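Local coordinates for protein putative transcriptional regulator (MarR/EmrR family) (Acinetobacter sp. ADP1, PDB 3NRV) that probably binds DNA and regulates transcription, as a dimeric winged helix-turn-helix protein of the MarR/EmrR family, at residues Thr30-Lys35 and Ile116-Gln121; Gly39-Arg44 and Leu64-Ala69; Trp43-Val48 and Lys76-Lys81; Asn87-Ser90 and Tyr96-Asn99. All coordinates share one frame; numbering follows the deposited sequence. Where two conformers were deposited one is given.

Contact 1. Residues Thr30-Lys35 and Ile116-Gln121; sequences TAYTQK and IEREKQ
Ala31 and Arg118 make the main meeting here, one methyl against one guanidinium, across two helices whose nearest alpha carbons, on the same two residues, stand 9.8 Å apart. The packing is a van der Waals affair: CB of Ala31 sits over one face of the guanidinium, off toward its rim, and comes within 3.5 Å of Arg118 NH1. Tyr32 adds a looser touch, with its OH 4.4 Å from Arg118 CD; the length of the ring carries the hydroxyl toward the arginine chain. That chain runs extended through chi2 and then bends (chi3 63°), which turns a broad side of the guanidinium to the alanine.

The polar account is settled elsewhere. No hydrogen bond joins the two segments; Arg118 NH2 bonds to Ser28 OG, one turn back on helix 13-36, so the same helix supplies both a methyl and a hydroxyl to the group. Tyr32 stacks on Trp43 and meets Phe114, on helix 102-122, edge to face. Glu119 bonds to Ala13 and Thr14 of the second subunit, consistent with the helical dimerisation region of MarR proteins.

Between these two segments the arginine does most of the bridging, while Phe114 and Ala115, about a turn back, carry further packing of the same helices. With 117 Å² buried, the chemistry implies a light contact, in which the bond to Ser28 probably limits how the guanidinium can turn.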
# COMPACT_ATOMS: atom_id res chain seq x y z
N THR C 30 2.98 -9.71 7.85
CA THR C 30 3.30 -10.69 8.88
C THR C 30 2.05 -11.08 9.65
O THR C 30 1.79 -12.26 9.87
CB THR C 30 4.32 -10.15 9.89
OG1 THR C 30 5.55 -9.90 9.22
CG2 THR C 30 4.58 -11.17 11.00
N ALA C 31 1.28 -10.09 10.08
CA ALA C 31 0.13 -10.34 10.94
C ALA C 31 -0.90 -11.25 10.28
O ALA C 31 -1.29 -12.27 10.85
CB ALA C 31 -0.52 -9.03 11.39
N TYR C 32 -1.32 -10.88 9.07
CA TYR C 32 -2.31 -11.68 8.35
C TYR C 32 -1.78 -13.05 7.99
O TYR C 32 -2.52 -14.04 8.02
CB TYR C 32 -2.82 -10.96 7.09
CG TYR C 32 -3.80 -9.87 7.46
CD1 TYR C 32 -3.40 -8.55 7.58
CD2 TYR C 32 -5.13 -10.17 7.74
CE1 TYR C 32 -4.30 -7.55 7.94
CE2 TYR C 32 -6.04 -9.19 8.11
CZ TYR C 32 -5.62 -7.89 8.22
OH TYR C 32 -6.51 -6.92 8.61
N THR C 33 -0.51 -13.11 7.64
CA THR C 33 0.06 -14.41 7.27
C THR C 33 0.07 -15.35 8.47
O THR C 33 -0.30 -16.52 8.34
CB THR C 33 1.47 -14.28 6.68
OG1 THR C 33 1.39 -13.69 5.38
CG2 THR C 33 2.10 -15.67 6.53
N GLN C 34 0.47 -14.84 9.62
CA GLN C 34 0.57 -15.68 10.82
C GLN C 34 -0.79 -16.03 11.40
O GLN C 34 -0.96 -17.11 11.98
CB GLN C 34 1.43 -14.98 11.89
CG GLN C 34 2.90 -14.95 11.51
CD GLN C 34 3.79 -14.42 12.61
OE1 GLN C 34 3.32 -13.76 13.54
NE2 GLN C 34 5.10 -14.69 12.51
N LYS C 35 -1.76 -15.13 11.25
CA LYS C 35 -3.05 -15.34 11.86
C LYS C 35 -4.03 -16.07 10.95
O LYS C 35 -4.86 -16.84 11.43
CB LYS C 35 -3.63 -14.01 12.32
CG LYS C 35 -4.79 -14.13 13.26
CD LYS C 35 -4.88 -12.90 14.13
CE LYS C 35 -5.60 -13.19 15.45
NZ LYS C 35 -4.81 -14.12 16.32
N ILE C 116 -10.46 -4.63 11.97
CA ILE C 116 -11.09 -3.57 12.74
C ILE C 116 -10.26 -3.22 13.97
O ILE C 116 -10.07 -2.05 14.28
CB ILE C 116 -12.54 -3.97 13.13
CG1 ILE C 116 -13.44 -3.86 11.90
CG2 ILE C 116 -13.09 -3.08 14.24
CD1 ILE C 116 -14.70 -4.71 12.00
N GLU C 117 -9.74 -4.24 14.65
CA GLU C 117 -8.87 -4.00 15.80
C GLU C 117 -7.57 -3.29 15.43
O GLU C 117 -7.13 -2.40 16.16
CB GLU C 117 -8.63 -5.30 16.59
CG GLU C 117 -9.84 -5.69 17.43
CD GLU C 117 -10.45 -4.50 18.17
OE1 GLU C 117 -9.78 -3.96 19.09
OE2 GLU C 117 -11.59 -4.10 17.85
N ARG C 118 -6.97 -3.66 14.31
CA ARG C 118 -5.74 -3.00 13.87
C ARG C 118 -5.96 -1.52 13.52
O ARG C 118 -5.09 -0.68 13.75
CB ARG C 118 -5.09 -3.77 12.71
CG ARG C 118 -4.55 -5.16 13.13
CD ARG C 118 -3.93 -5.92 11.97
NE ARG C 118 -2.76 -5.24 11.42
CZ ARG C 118 -1.54 -5.31 11.96
NH1 ARG C 118 -1.34 -6.02 13.06
NH2 ARG C 118 -0.52 -4.66 11.42
N GLU C 119 -7.13 -1.21 12.95
CA GLU C 119 -7.46 0.16 12.55
C GLU C 119 -7.70 0.99 13.81
O GLU C 119 -7.24 2.13 13.91
CB GLU C 119 -8.72 0.15 11.66
CG GLU C 119 -9.43 1.49 11.50
CD GLU C 119 -8.79 2.40 10.44
OE1 GLU C 119 -7.77 1.99 9.82
OE2 GLU C 119 -9.29 3.53 10.25
N LYS C 120 -8.42 0.41 14.75
CA LYS C 120 -8.62 1.03 16.05
C LYS C 120 -7.28 1.35 16.70
O LYS C 120 -7.06 2.44 17.20
CB LYS C 120 -9.46 0.13 16.95
CG LYS C 120 -9.80 0.75 18.30
CD LYS C 120 -10.61 -0.23 19.14
CE LYS C 120 -10.77 0.28 20.58
NZ LYS C 120 -11.34 -0.79 21.45
N GLN C 121 -6.35 0.39 16.65
CA GLN C 121 -5.03 0.61 17.23
C GLN C 121 -4.29 1.76 16.55
O GLN C 121 -3.72 2.63 17.22
CB GLN C 121 -4.21 -0.69 17.21
CG GLN C 121 -2.83 -0.53 17.80
CD GLN C 121 -2.04 -1.82 17.85
OE1 GLN C 121 -2.33 -2.76 17.11
NE2 GLN C 121 -1.03 -1.87 18.72

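Contact 2. Residues Gly39-Arg44 and Leu64-Ala69; sequences GMTEWR and LGLDKA
Arg44 and Leu64 run alongside each other, pointing opposite ways, the arginine reaching out beyond the leucine side chain toward its backbone. That passage lays CB of Leu64 over one face of the guanidinium, 3.8 Å from NH2 of Arg44. The same NH2 donates to Leu64 O at 3.0 Å; the donor lies in the carbonyl plane on a lone pair, but the bond is bent (132° at the hydrogen) and the oxygen is tilted 25° out of the guanidinium plane. A turn at chi3 of Arg44, after an extended stretch, swings the group to this position.

Leu66 comes at the guanidinium on a slant, its CG 3.9 Å from Arg44 NH1, and meets Thr41 tip to tip, with CD1 of Leu66 3.6 Å from CG2 of Thr41. Residues 64-69 span the turn of the helix-turn-helix, leading from helix 57-64 into helix 68-80, which in this family is the recognition helix. Gly65 takes a positive phi (83°) as the first helix ends, and Asp67 is the N-cap of the second, its OD1 accepting from Ala70 N. Helix 40-51 lies against this turn through Thr41 and Arg44.

The second subunit supplies further partners: Arg44 NH1 bonds to OD1 of its Asn22, and Thr41 OG1 to O of its Asp62. At the start of helix 40-51, Gly39 N donates to Glu42 OE1 at 2.8 Å.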
# COMPACT_ATOMS: atom_id res chain seq x y z
N GLY C 39 -1.62 -13.25 2.68
CA GLY C 39 -0.84 -12.03 2.71
C GLY C 39 -1.71 -10.78 2.82
O GLY C 39 -2.94 -10.86 2.71
N MSE C 40 -1.07 -9.63 3.03
CA MSE C 40 -1.78 -8.36 3.17
C MSE C 40 -2.54 -8.02 1.88
O MSE C 40 -3.68 -7.55 1.89
CB MSE C 40 -0.76 -7.25 3.50
CG MSE C 40 -1.30 -5.79 3.37
SE MSE C 40 -2.85 -5.67 4.60
CE MSE C 40 -2.89 -3.75 4.92
N THR C 41 -1.91 -8.28 0.74
CA THR C 41 -2.56 -7.94 -0.53
C THR C 41 -3.76 -8.84 -0.80
O THR C 41 -4.80 -8.38 -1.29
CB THR C 41 -1.55 -7.94 -1.69
OG1 THR C 41 -0.59 -6.91 -1.45
CG2 THR C 41 -2.27 -7.68 -3.01
N GLU C 42 -3.65 -10.12 -0.48
CA GLU C 42 -4.82 -11.00 -0.51
C GLU C 42 -5.96 -10.44 0.35
O GLU C 42 -7.12 -10.38 -0.11
CB GLU C 42 -4.43 -12.42 -0.06
CG GLU C 42 -3.59 -13.10 -1.14
CD GLU C 42 -3.02 -14.44 -0.72
OE1 GLU C 42 -2.59 -14.60 0.43
OE2 GLU C 42 -3.01 -15.35 -1.57
N TRP C 43 -5.64 -10.05 1.58
CA TRP C 43 -6.63 -9.45 2.48
C TRP C 43 -7.27 -8.18 1.88
O TRP C 43 -8.48 -8.01 1.93
CB TRP C 43 -6.04 -9.15 3.88
CG TRP C 43 -6.96 -8.26 4.63
CD1 TRP C 43 -6.78 -6.94 4.95
CD2 TRP C 43 -8.29 -8.59 5.06
NE1 TRP C 43 -7.90 -6.45 5.59
CE2 TRP C 43 -8.84 -7.44 5.66
CE3 TRP C 43 -9.05 -9.76 5.00
CZ2 TRP C 43 -10.12 -7.43 6.20
CZ3 TRP C 43 -10.32 -9.75 5.55
CH2 TRP C 43 -10.84 -8.59 6.14
N ARG C 44 -6.46 -7.28 1.33
CA ARG C 44 -7.01 -6.06 0.74
C ARG C 44 -8.05 -6.37 -0.33
O ARG C 44 -9.10 -5.74 -0.42
CB ARG C 44 -5.88 -5.17 0.17
CG ARG C 44 -4.87 -4.67 1.24
CD ARG C 44 -3.76 -3.80 0.61
NE ARG C 44 -4.32 -2.55 0.09
CZ ARG C 44 -3.75 -1.77 -0.84
NH1 ARG C 44 -2.60 -2.13 -1.38
NH2 ARG C 44 -4.35 -0.64 -1.23
N LEU C 64 -7.95 -0.01 -5.08
CA LEU C 64 -6.78 -0.23 -4.24
C LEU C 64 -5.55 0.61 -4.62
O LEU C 64 -4.68 0.85 -3.78
CB LEU C 64 -6.39 -1.72 -4.24
CG LEU C 64 -7.43 -2.69 -3.66
CD1 LEU C 64 -6.90 -4.14 -3.71
CD2 LEU C 64 -7.80 -2.31 -2.22
N GLY C 65 -5.47 1.01 -5.89
CA GLY C 65 -4.26 1.65 -6.40
C GLY C 65 -3.15 0.70 -6.82
O GLY C 65 -2.07 1.14 -7.23
N LEU C 66 -3.37 -0.61 -6.68
CA LEU C 66 -2.41 -1.56 -7.22
C LEU C 66 -2.71 -1.70 -8.69
O LEU C 66 -3.87 -1.69 -9.07
CB LEU C 66 -2.55 -2.93 -6.55
CG LEU C 66 -2.04 -3.07 -5.11
CD1 LEU C 66 -2.46 -4.41 -4.53
CD2 LEU C 66 -0.53 -2.91 -5.07
N ASP C 67 -1.67 -1.85 -9.51
CA ASP C 67 -1.90 -2.01 -10.94
C ASP C 67 -2.62 -3.31 -11.28
O ASP C 67 -2.72 -4.20 -10.45
CB ASP C 67 -0.63 -1.78 -11.80
CG ASP C 67 0.42 -2.89 -11.67
OD1 ASP C 67 0.10 -4.07 -11.38
OD2 ASP C 67 1.60 -2.57 -11.92
N LYS C 68 -3.12 -3.39 -12.50
CA LYS C 68 -3.94 -4.50 -12.92
C LYS C 68 -3.21 -5.83 -12.89
O LYS C 68 -3.81 -6.87 -12.63
CB LYS C 68 -4.48 -4.25 -14.33
CG LYS C 68 -5.60 -3.24 -14.36
CD LYS C 68 -6.52 -3.52 -15.53
CE LYS C 68 -6.60 -2.32 -16.44
NZ LYS C 68 -7.58 -2.57 -17.54
N ALA C 69 -1.91 -5.80 -13.17
CA ALA C 69 -1.10 -7.01 -13.19
C ALA C 69 -1.02 -7.60 -11.78
O ALA C 69 -1.14 -8.81 -11.59
CB ALA C 69 0.31 -6.71 -13.75

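Contact 3. Residues Trp43-Val48 and Lys76-Lys81; sequences WRIISV and KKLEEK. With SO4 (sulfate ion), chain L.
Helices 40-51 and 68-80 come closest here at Ile46 and Leu78, whose CA atoms are 8.7 Å apart, a gap bridged by side chains. Leu78 does this from the second helix, its CB directed toward the first, and its fork divides the work. CD1 meets CG2 of Ile45 at 3.9 Å, while CD2 meets CD1 of Ile46 at the same 3.9 Å. Both isoleucines lie at a slant to the leucine, yet they use different branches. Ile45 offers the short CG2 methyl, set anti to its backbone N; Ile46, whose CB is turned less directly across, reaches over with the far end of its longer CG1 branch.

Around this fork the interior continues. Ile45 also packs on Ile60 and Leu64 of helix 57-64, Ile46 on Leu107 and Tyr108 of helix 102-122, and Leu78 on Tyr83 and on Ile84 of the first wing strand. Lys77 lies on the exposed side of helix 68-80. It bends at chi2 (-64°) and sends NZ to a sulfate, probably from the crystallisation liquor, through two weak hydrogen bonds; the shorter runs from Lys77 NZ to O3 of the sulfate, 3.3 Å. Lys68 of the second subunit holds the same ion. Lys81 NZ instead returns to Glu42 of helix 40-51 in a salt bridge.

Between the segments, then, the join is wholly apolar and rests on contacts between branched methyls; the polar tie between the helices, Lys81 to Glu42, lies beside it. This is consistent with the recognition helix being set on the domain core by its buried side.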
# COMPACT_ATOMS: atom_id res chain seq x y z
N TRP C 43 -5.64 -10.05 1.58
CA TRP C 43 -6.63 -9.45 2.48
C TRP C 43 -7.27 -8.18 1.88
O TRP C 43 -8.48 -8.01 1.93
CB TRP C 43 -6.04 -9.15 3.88
CG TRP C 43 -6.96 -8.26 4.63
CD1 TRP C 43 -6.78 -6.94 4.95
CD2 TRP C 43 -8.29 -8.59 5.06
NE1 TRP C 43 -7.90 -6.45 5.59
CE2 TRP C 43 -8.84 -7.44 5.66
CE3 TRP C 43 -9.05 -9.76 5.00
CZ2 TRP C 43 -10.12 -7.43 6.20
CZ3 TRP C 43 -10.32 -9.75 5.55
CH2 TRP C 43 -10.84 -8.59 6.14
N ARG C 44 -6.46 -7.28 1.33
CA ARG C 44 -7.01 -6.06 0.74
C ARG C 44 -8.05 -6.37 -0.33
O ARG C 44 -9.10 -5.74 -0.42
CB ARG C 44 -5.88 -5.17 0.17
CG ARG C 44 -4.87 -4.67 1.24
CD ARG C 44 -3.76 -3.80 0.61
NE ARG C 44 -4.32 -2.55 0.09
CZ ARG C 44 -3.75 -1.77 -0.84
NH1 ARG C 44 -2.60 -2.13 -1.38
NH2 ARG C 44 -4.35 -0.64 -1.23
N ILE C 45 -7.76 -7.37 -1.15
CA ILE C 45 -8.68 -7.73 -2.21
C ILE C 45 -9.96 -8.40 -1.68
O ILE C 45 -11.06 -8.06 -2.10
CB ILE C 45 -7.99 -8.61 -3.25
CG1 ILE C 45 -7.02 -7.73 -4.05
CG2 ILE C 45 -9.02 -9.23 -4.17
CD1 ILE C 45 -6.08 -8.50 -4.96
N ILE C 46 -9.80 -9.34 -0.76
CA ILE C 46 -10.94 -9.99 -0.13
C ILE C 46 -11.87 -8.94 0.47
O ILE C 46 -13.10 -9.00 0.33
CB ILE C 46 -10.45 -11.01 0.94
CG1 ILE C 46 -9.98 -12.28 0.23
CG2 ILE C 46 -11.55 -11.36 1.94
CD1 ILE C 46 -9.04 -13.07 1.04
N SER C 47 -11.28 -7.95 1.14
CA SER C 47 -12.08 -6.91 1.78
C SER C 47 -12.83 -6.06 0.73
O SER C 47 -13.97 -5.64 0.95
CB SER C 47 -11.22 -6.05 2.70
OG SER C 47 -11.94 -4.92 3.14
N VAL C 48 -12.21 -5.83 -0.42
CA VAL C 48 -12.90 -5.13 -1.51
C VAL C 48 -14.05 -5.97 -2.05
O VAL C 48 -15.15 -5.48 -2.23
CB VAL C 48 -11.97 -4.73 -2.67
CG1 VAL C 48 -12.78 -4.22 -3.88
CG2 VAL C 48 -11.00 -3.66 -2.21
N LYS C 76 -5.74 -14.61 -9.12
CA LYS C 76 -5.42 -15.99 -9.51
C LYS C 76 -4.99 -16.83 -8.31
O LYS C 76 -5.41 -17.98 -8.15
CB LYS C 76 -4.32 -16.02 -10.58
CG LYS C 76 -3.97 -17.41 -11.09
CD LYS C 76 -5.17 -18.07 -11.77
CE LYS C 76 -4.81 -19.39 -12.46
NZ LYS C 76 -6.02 -19.90 -13.18
N LYS C 77 -4.14 -16.27 -7.45
CA LYS C 77 -3.73 -17.01 -6.25
C LYS C 77 -4.96 -17.33 -5.38
O LYS C 77 -5.09 -18.43 -4.85
CB LYS C 77 -2.72 -16.20 -5.43
CG LYS C 77 -1.35 -16.09 -6.06
CD LYS C 77 -0.67 -17.45 -6.17
CE LYS C 77 0.72 -17.32 -6.80
NZ LYS C 77 1.38 -18.64 -6.99
N LEU C 78 -5.85 -16.35 -5.23
CA LEU C 78 -7.04 -16.53 -4.40
C LEU C 78 -7.99 -17.54 -5.03
O LEU C 78 -8.72 -18.25 -4.34
CB LEU C 78 -7.76 -15.20 -4.18
CG LEU C 78 -7.05 -14.19 -3.26
CD1 LEU C 78 -7.75 -12.85 -3.34
CD2 LEU C 78 -6.96 -14.69 -1.80
N GLU C 79 -7.99 -17.61 -6.37
CA GLU C 79 -8.75 -18.66 -7.04
C GLU C 79 -8.18 -20.05 -6.73
O GLU C 79 -8.93 -20.98 -6.46
CB GLU C 79 -8.76 -18.45 -8.56
CG GLU C 79 -9.77 -19.34 -9.28
CD GLU C 79 -9.54 -19.39 -10.79
OE1 GLU C 79 -8.39 -19.58 -11.23
OE2 GLU C 79 -10.53 -19.25 -11.54
N GLU C 80 -6.86 -20.18 -6.77
CA GLU C 80 -6.18 -21.44 -6.45
C GLU C 80 -6.45 -21.86 -5.00
O GLU C 80 -6.55 -23.05 -4.72
CB GLU C 80 -4.67 -21.33 -6.66
CG GLU C 80 -4.24 -21.21 -8.12
CD GLU C 80 -2.83 -20.62 -8.29
OE1 GLU C 80 -2.05 -20.60 -7.31
OE2 GLU C 80 -2.51 -20.19 -9.42
N LYS C 81 -6.52 -20.89 -4.10
CA LYS C 81 -6.78 -21.17 -2.68
C LYS C 81 -8.26 -21.34 -2.38
O LYS C 81 -8.65 -21.60 -1.24
CB LYS C 81 -6.20 -20.06 -1.80
CG LYS C 81 -4.68 -20.00 -1.79
CD LYS C 81 -4.20 -18.79 -1.00
CE LYS C 81 -2.70 -18.58 -1.18
NZ LYS C 81 -2.16 -17.76 -0.06
S SO4 L . 4.86 -16.84 -6.89
O1 SO4 L . 6.11 -17.43 -7.35
O2 SO4 L . 5.13 -15.47 -6.44
O3 SO4 L . 3.91 -16.84 -7.99
O4 SO4 L . 4.34 -17.60 -5.75

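Contact 4. Residues Asn87-Ser90 and Tyr96-Asn99; sequences NGHS and YAIN. With SO4 (sulfate ion), chain N.
Asn87 and Ala97 form the heart of the tight part of this contact, an antiparallel hydrogen-bonded pair with CA atoms 5.0 Å apart. Both of its backbone bonds are short: Asn87 N to Ala97 O is 2.6 Å and Ala97 N to Asn87 O is 2.7 Å. The carbonyl of Asn87 is also approached by the CA-H of Tyr96, with Tyr96 CA 3.2 Å from Asn87 O. Side chains close up the same end. Asn87 holds CG anti to its own N (chi1 -177°), which carries OD1 forward to accept from His89 N at 3.0 Å, an Asx turn. That oxygen also lies over the centre of the His89 ring, 3.6 Å above its plane. The ring turns its edge to Ala97, with NE2 of His89 3.8 Å from CB of Ala97 and nearly in plane with it.

From that same edge His89 NE2 donates to O1 of a sulfate at 3.0 Å, fairly straight at 153°. Arg94 NH2 and the backbone N of Asp54 bind the ion too, so an anion, probably from the crystallisation liquor, sits beside the hairpin, between His89, Arg94 and Asp54. The loose side is the chain at Gly88 and Ser90, which face solvent and a crystal neighbour.

This is the wing of the winged helix fold, strands 84-87 and 97-100. Tyr96, its side chain leading away from residues 87-90, bonds through OH to Val57 N at the start of helix 57-64; Ile98 pairs by backbone with Cys55 and packs on Ile84 and Val86, while Asn99 pairs with Glu85 of the neighbouring strand.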
# COMPACT_ATOMS: atom_id res chain seq x y z
N ASN C 87 -16.94 -15.07 -11.85
CA ASN C 87 -18.35 -15.17 -12.20
C ASN C 87 -18.54 -14.60 -13.60
O ASN C 87 -18.40 -13.40 -13.81
CB ASN C 87 -19.20 -14.40 -11.19
CG ASN C 87 -20.69 -14.53 -11.46
OD1 ASN C 87 -21.10 -14.98 -12.54
ND2 ASN C 87 -21.51 -14.14 -10.49
N GLY C 88 -18.82 -15.48 -14.55
CA GLY C 88 -18.89 -15.09 -15.95
C GLY C 88 -20.11 -14.26 -16.30
O GLY C 88 -20.07 -13.48 -17.26
N HIS C 89 -21.18 -14.40 -15.52
CA HIS C 89 -22.44 -13.77 -15.87
C HIS C 89 -22.74 -14.06 -17.34
O HIS C 89 -23.04 -13.15 -18.12
CB HIS C 89 -22.38 -12.26 -15.63
CG HIS C 89 -22.35 -11.87 -14.19
ND1 HIS C 89 -23.39 -12.13 -13.33
CD2 HIS C 89 -21.40 -11.25 -13.45
CE1 HIS C 89 -23.09 -11.68 -12.12
NE2 HIS C 89 -21.88 -11.15 -12.17
N SER C 90 -22.64 -15.33 -17.71
CA SER C 90 -22.79 -15.74 -19.11
C SER C 90 -24.10 -15.24 -19.72
O SER C 90 -24.12 -14.75 -20.85
CB SER C 90 -22.69 -17.26 -19.23
OG SER C 90 -23.63 -17.89 -18.38
N TYR C 96 -17.81 -10.09 -16.81
CA TYR C 96 -17.48 -11.03 -15.77
C TYR C 96 -17.33 -10.26 -14.45
O TYR C 96 -17.19 -9.04 -14.44
CB TYR C 96 -16.16 -11.72 -16.11
CG TYR C 96 -14.96 -10.84 -15.84
CD1 TYR C 96 -14.21 -11.01 -14.67
CD2 TYR C 96 -14.58 -9.84 -16.73
CE1 TYR C 96 -13.10 -10.21 -14.41
CE2 TYR C 96 -13.47 -9.03 -16.46
CZ TYR C 96 -12.74 -9.23 -15.29
OH TYR C 96 -11.63 -8.44 -15.00
N ALA C 97 -17.36 -10.98 -13.34
CA ALA C 97 -17.05 -10.37 -12.06
C ALA C 97 -16.27 -11.36 -11.20
O ALA C 97 -16.37 -12.57 -11.40
CB ALA C 97 -18.35 -9.92 -11.34
N ILE C 98 -15.49 -10.85 -10.25
CA ILE C 98 -14.82 -11.72 -9.29
C ILE C 98 -15.68 -11.76 -8.02
O ILE C 98 -16.10 -10.71 -7.53
CB ILE C 98 -13.42 -11.18 -8.93
CG1 ILE C 98 -12.58 -10.94 -10.21
CG2 ILE C 98 -12.70 -12.11 -7.92
CD1 ILE C 98 -12.29 -12.22 -10.99
N ASN C 99 -15.96 -12.95 -7.50
CA ASN C 99 -16.74 -13.09 -6.27
C ASN C 99 -16.04 -13.95 -5.22
O ASN C 99 -15.34 -14.90 -5.56
CB ASN C 99 -18.10 -13.76 -6.53
CG ASN C 99 -18.97 -13.01 -7.51
OD1 ASN C 99 -18.96 -11.78 -7.58
ND2 ASN C 99 -19.76 -13.75 -8.26
S SO4 N . -21.46 -9.34 -8.43
O1 SO4 N . -21.09 -10.42 -9.36
O2 SO4 N . -20.31 -8.49 -8.15
O3 SO4 N . -22.55 -8.55 -8.99
O4 SO4 N . -21.92 -9.92 -7.17

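How the contacts relate
Contacts 2 and 3 are the buried pair, their centres 9 Å apart: both set helix 40-51 against helix 68-80 or the turn leading into it, share Trp43 and Arg44, and are tied by the Glu42 to Lys81 salt bridge. Their chemistry differs, contact 2 mixing a buried arginine with leucines beside the second subunit, contact 3 purely aliphatic. Contact 1 is only partly buried and joins helices 13-36 and 102-122, beside the second subunit; Tyr32 touching Trp43 and Met40 connects it to the core. Contact 4 lies at the surface, about 30 Å from contact 1 between centres, touches none of the others, and is held mainly by short backbone bonds, with an Asx turn and a bound sulfate.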